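Local coordinates for protein TetR/AcrR family transcriptional regulator (Bradyrhizobium diazoefficiens, PDB 6G8G) that binds the flavonoid genistein in its C-terminal domain and probably represses transcription as a dimeric TetR-family regulator, at residues A[157-171]-A[201-213]. Sequence-based numbering, arbitrary orientation.
Sequences RVLEFDDPMEAANQF and AGLKFFLKACQPR
Cys210 O, at the C-terminal end of helix 192-210, accepts a hydrogen bond from Glu160 N at 2.7 Å. The donor lies in the carbonyl plane and its N-H...O angle is 159°; Leu159 CA adds a CA-H...O contact of 3.3 Å to the same oxygen. The Glu160 N to Cys210 O bond ties the loop before helix 164-176 to the last helix of the all-helical TetR-family C-terminal domain. The two helical segments run roughly antiparallel, with axes 10.8 Å apart, and Phe206 spans the distance between them. Phe171 turns its edge to one face of the Phe206 ring in a T-shaped pair, planes at 78°, and its CB makes a CH-pi contact over the same face; Cys210 SG lies against the opposite face. With CG anti to the backbone N (chi1 177°), Phe171 also brings CE1 to within 4.1 Å of Leu203 CD1. Replacing Phe206 by alanine would probably leave the Phe171 edge without its aromatic face and open a gap beside Cys210 SG. On the loop, Leu159 CD2 meets Cys210 CB and Leu207 CD2, and the side chain also packs on Leu93 of helix 93-109 and Ala153 of helix 139-155. The Glu160 side chain, extended beyond CG, crosses that of Pro212, with Glu160 OE2 3.4 Å from Pro212 CA.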
ATOM      1  N   ARG A 157     -30.416 -11.395   2.765  1.00 72.37           N
ATOM      2  CA  ARG A 157     -31.010 -10.128   3.211  1.00 74.91           C
ATOM      3  C   ARG A 157     -30.379  -9.522   4.456  1.00 72.90           C
ATOM      4  O   ARG A 157     -30.986  -8.688   5.116  1.00 74.93           O
ATOM      5  CB  ARG A 157     -32.513 -10.283   3.456  1.00 78.32           C
ATOM      6  CG  ARG A 157     -33.313 -10.682   2.240  1.00 87.67           C
ATOM      7  CD  ARG A 157     -33.854  -9.467   1.499  1.00100.19           C
ATOM      8  NE  ARG A 157     -34.744  -9.902   0.427  1.00120.09           N
ATOM      9  CZ  ARG A 157     -34.335 -10.409  -0.739  1.00131.30           C
ATOM     10  NH1 ARG A 157     -33.031 -10.522  -1.025  1.00128.32           N
ATOM     11  NH2 ARG A 157     -35.240 -10.802  -1.636  1.00128.84           N
ATOM     12  N   VAL A 158     -29.166  -9.927   4.774  1.00 72.48           N
ATOM     13  CA  VAL A 158     -28.486  -9.432   5.957  1.00 72.77           C
ATOM     14  C   VAL A 158     -27.417  -8.334   5.652  1.00 69.53           C
ATOM     15  O   VAL A 158     -26.934  -7.623   6.577  1.00 66.98           O
ATOM     16  CB  VAL A 158     -27.935 -10.655   6.719  1.00 76.81           C
ATOM     17  CG1 VAL A 158     -26.620 -11.167   6.132  1.00 74.20           C
ATOM     18  CG2 VAL A 158     -27.764 -10.359   8.194  1.00 89.49           C
ATOM     19  N   LEU A 159     -27.121  -8.150   4.361  1.00 62.98           N
ATOM     20  CA  LEU A 159     -26.411  -6.965   3.851  1.00 61.57           C
ATOM     21  C   LEU A 159     -27.065  -6.442   2.579  1.00 68.24           C
ATOM     22  O   LEU A 159     -27.699  -7.219   1.827  1.00 71.40           O
ATOM     23  CB  LEU A 159     -24.990  -7.324   3.475  1.00 58.94           C
ATOM     24  CG  LEU A 159     -24.096  -7.849   4.577  1.00 55.39           C
ATOM     25  CD1 LEU A 159     -22.801  -8.275   3.961  1.00 51.31           C
ATOM     26  CD2 LEU A 159     -23.881  -6.776   5.624  1.00 56.45           C
ATOM     27  N   GLU A 160     -26.884  -5.142   2.309  1.00 71.50           N
ATOM     28  CA  GLU A 160     -27.296  -4.561   1.017  1.00 74.86           C
ATOM     29  C   GLU A 160     -26.210  -3.676   0.412  1.00 69.33           C
ATOM     30  O   GLU A 160     -25.517  -2.922   1.108  1.00 75.18           O
ATOM     31  CB  GLU A 160     -28.629  -3.827   1.114  1.00 81.52           C
ATOM     32  CG  GLU A 160     -28.814  -2.992   2.375  1.00 97.78           C
ATOM     33  CD  GLU A 160     -30.264  -2.537   2.590  1.00103.17           C
ATOM     34  OE1 GLU A 160     -31.191  -3.145   2.008  1.00102.78           O
ATOM     35  OE2 GLU A 160     -30.474  -1.586   3.368  1.00103.75           O
ATOM     36  N   PHE A 161     -26.039  -3.836  -0.898  1.00 67.04           N
ATOM     37  CA  PHE A 161     -25.008  -3.172  -1.680  1.00 66.06           C
ATOM     38  C   PHE A 161     -25.237  -3.566  -3.143  1.00 69.46           C
ATOM     39  O   PHE A 161     -25.841  -4.597  -3.404  1.00 64.42           O
ATOM     40  CB  PHE A 161     -23.604  -3.598  -1.224  1.00 62.74           C
ATOM     41  CG  PHE A 161     -23.376  -5.085  -1.244  1.00 62.27           C
ATOM     42  CD1 PHE A 161     -23.140  -5.752  -2.445  1.00 69.80           C
ATOM     43  CD2 PHE A 161     -23.372  -5.821  -0.070  1.00 60.79           C
ATOM     44  CE1 PHE A 161     -22.955  -7.139  -2.482  1.00 72.84           C
ATOM     45  CE2 PHE A 161     -23.172  -7.195  -0.096  1.00 66.12           C
ATOM     46  CZ  PHE A 161     -22.971  -7.861  -1.305  1.00 69.66           C
ATOM     47  N   ASP A 162     -24.735  -2.776  -4.086  1.00 74.23           N
ATOM     48  CA  ASP A 162     -24.998  -3.027  -5.505  1.00 78.84           C
ATOM     49  C   ASP A 162     -24.046  -4.033  -6.116  1.00 76.57           C
ATOM     50  O   ASP A 162     -24.477  -4.867  -6.885  1.00 82.51           O
ATOM     51  CB  ASP A 162     -25.003  -1.720  -6.309  1.00 87.46           C
ATOM     52  CG  ASP A 162     -25.800  -0.613  -5.612  1.00104.13           C
ATOM     53  OD1 ASP A 162     -25.211   0.110  -4.755  1.00123.62           O
ATOM     54  OD2 ASP A 162     -27.015  -0.473  -5.906  1.00106.09           O
ATOM     55  N   ASP A 163     -22.751  -3.948  -5.807  1.00 78.02           N
ATOM     56  CA  ASP A 163     -21.727  -4.838  -6.416  1.00 73.84           C
ATOM     57  C   ASP A 163     -20.855  -5.524  -5.358  1.00 67.10           C
ATOM     58  O   ASP A 163     -20.248  -4.862  -4.512  1.00 73.29           O
ATOM     59  CB  ASP A 163     -20.842  -4.065  -7.423  1.00 75.94           C
ATOM     60  CG  ASP A 163     -19.634  -4.883  -7.926  1.00 82.16           C
ATOM     61  OD1 ASP A 163     -19.758  -6.114  -8.142  1.00 89.59           O
ATOM     62  OD2 ASP A 163     -18.562  -4.277  -8.140  1.00 81.27           O
ATOM     63  N   PRO A 164     -20.794  -6.849  -5.397  1.00 64.49           N
ATOM     64  CA  PRO A 164     -20.081  -7.609  -4.380  1.00 68.34           C
ATOM     65  C   PRO A 164     -18.562  -7.428  -4.377  1.00 68.16           C
ATOM     66  O   PRO A 164     -17.952  -7.422  -3.311  1.00 71.16           O
ATOM     67  CB  PRO A 164     -20.446  -9.055  -4.706  1.00 70.16           C
ATOM     68  CG  PRO A 164     -20.896  -9.033  -6.124  1.00 70.16           C
ATOM     69  CD  PRO A 164     -21.581  -7.722  -6.269  1.00 68.55           C
HETATM   70  N   MSE A 165     -17.961  -7.219  -5.536  1.00 68.28           N
HETATM   71  CA  MSE A 165     -16.519  -6.954  -5.577  1.00 65.45           C
HETATM   72  C   MSE A 165     -16.204  -5.591  -5.005  1.00 63.58           C
HETATM   73  O   MSE A 165     -15.274  -5.440  -4.231  1.00 59.63           O
HETATM   74  CB  MSE A 165     -16.024  -7.117  -6.999  1.00 65.08           C
HETATM   75  CG  MSE A 165     -15.992  -8.613  -7.258  1.00 71.55           C
HETATM   76 SE   MSE A 165     -14.861  -9.035  -8.815  1.00 89.61          SE
HETATM   77  CE  MSE A 165     -13.099  -8.393  -8.252  1.00 89.40           C
ATOM     78  N   GLU A 166     -16.985  -4.594  -5.385  1.00 61.22           N
ATOM     79  CA  GLU A 166     -16.834  -3.291  -4.835  1.00 60.70           C
ATOM     80  C   GLU A 166     -16.923  -3.401  -3.326  1.00 54.59           C
ATOM     81  O   GLU A 166     -16.107  -2.844  -2.618  1.00 54.18           O
ATOM     82  CB  GLU A 166     -17.904  -2.356  -5.421  1.00 67.74           C
ATOM     83  CG  GLU A 166     -17.844  -0.899  -4.951  1.00 75.33           C
ATOM     84  CD  GLU A 166     -18.732   0.050  -5.751  1.00 86.33           C
ATOM     85  OE1 GLU A 166     -19.989  -0.102  -5.719  1.00 91.24           O
ATOM     86  OE2 GLU A 166     -18.145   0.936  -6.425  1.00 84.45           O
ATOM     87  N   ALA A 167     -17.910  -4.130  -2.829  1.00 54.71           N
ATOM     88  CA  ALA A 167     -18.118  -4.201  -1.377  1.00 54.79           C
ATOM     89  C   ALA A 167     -17.002  -4.952  -0.706  1.00 52.83           C
ATOM     90  O   ALA A 167     -16.568  -4.593   0.372  1.00 51.01           O
ATOM     91  CB  ALA A 167     -19.436  -4.848  -1.050  1.00 55.03           C
ATOM     92  N   ALA A 168     -16.530  -6.000  -1.343  1.00 53.09           N
ATOM     93  CA  ALA A 168     -15.428  -6.757  -0.783  1.00 53.86           C
ATOM     94  C   ALA A 168     -14.221  -5.853  -0.671  1.00 54.69           C
ATOM     95  O   ALA A 168     -13.533  -5.823   0.343  1.00 56.91           O
ATOM     96  CB  ALA A 168     -15.119  -7.960  -1.656  1.00 55.04           C
ATOM     97  N   ASN A 169     -13.949  -5.119  -1.730  1.00 54.37           N
ATOM     98  CA  ASN A 169     -12.779  -4.260  -1.746  1.00 54.32           C
ATOM     99  C   ASN A 169     -12.880  -3.168  -0.682  1.00 52.47           C
ATOM    100  O   ASN A 169     -11.894  -2.762  -0.075  1.00 53.22           O
ATOM    101  CB  ASN A 169     -12.627  -3.683  -3.137  1.00 56.78           C
ATOM    102  CG  ASN A 169     -11.416  -2.827  -3.295  1.00 58.66           C
ATOM    103  OD1 ASN A 169     -11.574  -1.719  -3.698  1.00 65.97           O
ATOM    104  ND2 ASN A 169     -10.212  -3.343  -3.038  1.00 61.17           N
ATOM    105  N   GLN A 170     -14.090  -2.728  -0.414  1.00 54.54           N
ATOM    106  CA  GLN A 170     -14.286  -1.704   0.574  1.00 55.15           C
ATOM    107  C   GLN A 170     -14.051  -2.246   1.950  1.00 53.86           C
ATOM    108  O   GLN A 170     -13.381  -1.620   2.764  1.00 57.70           O
ATOM    109  CB  GLN A 170     -15.678  -1.131   0.442  1.00 56.41           C
ATOM    110  CG  GLN A 170     -15.772  -0.258  -0.792  1.00 57.25           C
ATOM    111  CD  GLN A 170     -17.198   0.029  -1.216  1.00 61.65           C
ATOM    112  OE1 GLN A 170     -18.120  -0.749  -0.960  1.00 66.09           O
ATOM    113  NE2 GLN A 170     -17.386   1.164  -1.877  1.00 60.71           N
ATOM    114  N   PHE A 171     -14.543  -3.440   2.192  1.00 53.55           N
ATOM    115  CA  PHE A 171     -14.297  -4.099   3.479  1.00 55.96           C
ATOM    116  C   PHE A 171     -12.810  -4.246   3.759  1.00 50.36           C
ATOM    117  O   PHE A 171     -12.338  -3.935   4.836  1.00 50.72           O
ATOM    118  CB  PHE A 171     -14.963  -5.474   3.519  1.00 55.39           C
ATOM    119  CG  PHE A 171     -14.695  -6.223   4.768  1.00 55.81           C
ATOM    120  CD1 PHE A 171     -15.428  -5.962   5.904  1.00 58.45           C
ATOM    121  CD2 PHE A 171     -13.733  -7.193   4.814  1.00 54.92           C
ATOM    122  CE1 PHE A 171     -15.192  -6.659   7.067  1.00 57.44           C
ATOM    123  CE2 PHE A 171     -13.495  -7.907   5.978  1.00 53.96           C
ATOM    124  CZ  PHE A 171     -14.220  -7.639   7.104  1.00 54.28           C
ATOM    125  N   ALA A 201     -12.995  -1.987  14.310  1.00 60.49           N
ATOM    126  CA  ALA A 201     -13.267  -0.657  13.780  1.00 59.30           C
ATOM    127  C   ALA A 201     -13.735  -0.703  12.320  1.00 59.84           C
ATOM    128  O   ALA A 201     -14.705  -0.036  11.959  1.00 58.55           O
ATOM    129  CB  ALA A 201     -12.033   0.218  13.911  1.00 56.42           C
ATOM    130  N   GLY A 202     -13.033  -1.497  11.509  1.00 60.35           N
ATOM    131  CA  GLY A 202     -13.348  -1.654  10.087  1.00 58.90           C
ATOM    132  C   GLY A 202     -14.680  -2.332   9.826  1.00 59.68           C
ATOM    133  O   GLY A 202     -15.469  -1.913   8.976  1.00 56.84           O
ATOM    134  N   LEU A 203     -14.951  -3.350  10.622  1.00 58.91           N
ATOM    135  CA  LEU A 203     -16.175  -4.094  10.522  1.00 54.97           C
ATOM    136  C   LEU A 203     -17.354  -3.276  10.972  1.00 54.58           C
ATOM    137  O   LEU A 203     -18.395  -3.304  10.356  1.00 50.69           O
ATOM    138  CB  LEU A 203     -16.060  -5.308  11.416  1.00 56.30           C
ATOM    139  CG  LEU A 203     -17.302  -6.143  11.575  1.00 55.96           C
ATOM    140  CD1 LEU A 203     -17.757  -6.630  10.212  1.00 58.02           C
ATOM    141  CD2 LEU A 203     -17.017  -7.316  12.497  1.00 57.72           C
ATOM    142  N   LYS A 204     -17.201  -2.574  12.091  1.00 59.23           N
ATOM    143  CA  LYS A 204     -18.286  -1.778  12.641  1.00 59.63           C
ATOM    144  C   LYS A 204     -18.751  -0.837  11.553  1.00 56.41           C
ATOM    145  O   LYS A 204     -19.943  -0.652  11.329  1.00 61.18           O
ATOM    146  CB  LYS A 204     -17.805  -0.987  13.854  1.00 68.15           C
ATOM    147  CG  LYS A 204     -18.855  -0.793  14.926  1.00 82.46           C
ATOM    148  CD  LYS A 204     -18.299  -0.234  16.232  1.00 89.04           C
ATOM    149  CE  LYS A 204     -18.068  -1.440  17.152  1.00 99.72           C
ATOM    150  NZ  LYS A 204     -17.600  -1.127  18.523  1.00112.45           N
ATOM    151  N   PHE A 205     -17.793  -0.257  10.857  1.00 53.95           N
ATOM    152  CA  PHE A 205     -18.074   0.744   9.848  1.00 56.24           C
ATOM    153  C   PHE A 205     -18.712   0.124   8.621  1.00 54.66           C
ATOM    154  O   PHE A 205     -19.677   0.634   8.066  1.00 52.77           O
ATOM    155  CB  PHE A 205     -16.768   1.425   9.461  1.00 56.23           C
ATOM    156  CG  PHE A 205     -16.944   2.666   8.630  1.00 56.79           C
ATOM    157  CD1 PHE A 205     -17.113   2.590   7.272  1.00 55.14           C
ATOM    158  CD2 PHE A 205     -16.920   3.920   9.224  1.00 58.09           C
ATOM    159  CE1 PHE A 205     -17.273   3.739   6.519  1.00 60.71           C
ATOM    160  CE2 PHE A 205     -17.065   5.077   8.475  1.00 55.73           C
ATOM    161  CZ  PHE A 205     -17.239   4.986   7.120  1.00 57.66           C
ATOM    162  N   PHE A 206     -18.126  -0.974   8.169  1.00 56.81           N
ATOM    163  CA  PHE A 206     -18.665  -1.701   7.048  1.00 53.86           C
ATOM    164  C   PHE A 206     -20.122  -2.057   7.267  1.00 58.23           C
ATOM    165  O   PHE A 206     -20.944  -1.948   6.345  1.00 62.67           O
ATOM    166  CB  PHE A 206     -17.894  -2.972   6.858  1.00 56.06           C
ATOM    167  CG  PHE A 206     -18.347  -3.755   5.688  1.00 56.96           C
ATOM    168  CD1 PHE A 206     -18.057  -3.329   4.424  1.00 54.98           C
ATOM    169  CD2 PHE A 206     -19.086  -4.885   5.855  1.00 60.33           C
ATOM    170  CE1 PHE A 206     -18.478  -4.026   3.335  1.00 55.09           C
ATOM    171  CE2 PHE A 206     -19.524  -5.590   4.760  1.00 62.33           C
ATOM    172  CZ  PHE A 206     -19.214  -5.159   3.496  1.00 57.43           C
ATOM    173  N   LEU A 207     -20.448  -2.478   8.482  1.00 57.42           N
ATOM    174  CA  LEU A 207     -21.812  -2.846   8.802  1.00 61.85           C
ATOM    175  C   LEU A 207     -22.728  -1.605   8.925  1.00 65.96           C
ATOM    176  O   LEU A 207     -23.868  -1.657   8.498  1.00 69.18           O
ATOM    177  CB  LEU A 207     -21.862  -3.704  10.075  1.00 60.50           C
ATOM    178  CG  LEU A 207     -21.170  -5.064  10.034  1.00 63.58           C
ATOM    179  CD1 LEU A 207     -21.175  -5.759  11.384  1.00 61.28           C
ATOM    180  CD2 LEU A 207     -21.820  -5.973   9.002  1.00 68.29           C
ATOM    181  N   LYS A 208     -22.251  -0.507   9.521  1.00 68.42           N
ATOM    182  CA  LYS A 208     -23.016   0.750   9.513  1.00 65.99           C
ATOM    183  C   LYS A 208     -23.444   1.069   8.086  1.00 66.05           C
ATOM    184  O   LYS A 208     -24.587   1.346   7.846  1.00 76.12           O
ATOM    185  CB  LYS A 208     -22.239   1.933  10.110  1.00 67.80           C
ATOM    186  CG  LYS A 208     -22.663   2.339  11.513  1.00 73.06           C
ATOM    187  CD  LYS A 208     -21.653   3.337  12.116  1.00 80.46           C
ATOM    188  CE  LYS A 208     -21.827   4.778  11.584  1.00 91.31           C
ATOM    189  NZ  LYS A 208     -21.630   5.931  12.530  1.00 86.18           N
ATOM    190  N   ALA A 209     -22.573   0.922   7.115  1.00 63.47           N
ATOM    191  CA  ALA A 209     -22.967   1.222   5.748  1.00 65.78           C
ATOM    192  C   ALA A 209     -23.833   0.159   5.027  1.00 66.86           C
ATOM    193  O   ALA A 209     -24.519   0.516   4.088  1.00 70.86           O
ATOM    194  CB  ALA A 209     -21.729   1.474   4.915  1.00 70.03           C
ATOM    195  N   CYS A 210     -23.746  -1.130   5.379  1.00 65.22           N
ATOM    196  CA  CYS A 210     -24.386  -2.185   4.577  1.00 66.45           C
ATOM    197  C   CYS A 210     -25.500  -2.969   5.248  1.00 69.47           C
ATOM    198  O   CYS A 210     -26.218  -3.703   4.553  1.00 72.33           O
ATOM    199  CB  CYS A 210     -23.358  -3.191   4.109  1.00 66.21           C
ATOM    200  SG  CYS A 210     -22.114  -2.463   3.050  1.00 72.49           S
ATOM    201  N   GLN A 211     -25.646  -2.853   6.565  1.00 73.89           N
ATOM    202  CA  GLN A 211     -26.752  -3.508   7.246  1.00 81.79           C
ATOM    203  C   GLN A 211     -28.002  -2.740   6.963  1.00 88.16           C
ATOM    204  O   GLN A 211     -27.967  -1.509   6.962  1.00 83.23           O
ATOM    205  CB  GLN A 211     -26.566  -3.543   8.747  1.00 83.73           C
ATOM    206  CG  GLN A 211     -26.024  -4.867   9.229  1.00 88.60           C
ATOM    207  CD  GLN A 211     -25.628  -4.844  10.690  1.00 87.92           C
ATOM    208  OE1 GLN A 211     -25.289  -3.800  11.258  1.00 88.47           O
ATOM    209  NE2 GLN A 211     -25.679  -6.009  11.313  1.00 87.27           N
ATOM    210  N   PRO A 212     -29.109  -3.458   6.706  1.00 90.53           N
ATOM    211  CA  PRO A 212     -30.391  -2.773   6.568  1.00 96.52           C
ATOM    212  C   PRO A 212     -30.784  -2.106   7.903  1.00 99.84           C
ATOM    213  O   PRO A 212     -30.611  -2.713   8.962  1.00 93.83           O
ATOM    214  CB  PRO A 212     -31.353  -3.901   6.163  1.00 98.46           C
ATOM    215  CG  PRO A 212     -30.480  -5.026   5.697  1.00 95.40           C
ATOM    216  CD  PRO A 212     -29.245  -4.911   6.528  1.00 90.05           C
ATOM    217  N   ARG A 213     -31.290  -0.870   7.837  1.00105.53           N
ATOM    218  CA  ARG A 213     -31.346   0.050   8.997  1.00111.05           C
ATOM    219  C   ARG A 213     -29.982   0.152   9.751  1.00100.86           C
ATOM    220  O   ARG A 213     -29.578   1.213  10.258  1.00 80.49           O
ATOM    221  CB  ARG A 213     -32.432  -0.382   9.974  1.00118.29           C
ATOM    222  CG  ARG A 213     -33.772  -0.761   9.361  1.00124.08           C
ATOM    223  CD  ARG A 213     -34.626  -1.490  10.398  1.00133.25           C
ATOM    224  NE  ARG A 213     -33.832  -2.353  11.302  1.00143.83           N
ATOM    225  CZ  ARG A 213     -33.531  -3.650  11.110  1.00142.53           C
ATOM    226  NH1 ARG A 213     -33.948  -4.316  10.030  1.00137.34           N
ATOM    227  NH2 ARG A 213     -32.795  -4.300  12.020  1.00131.64           N
TER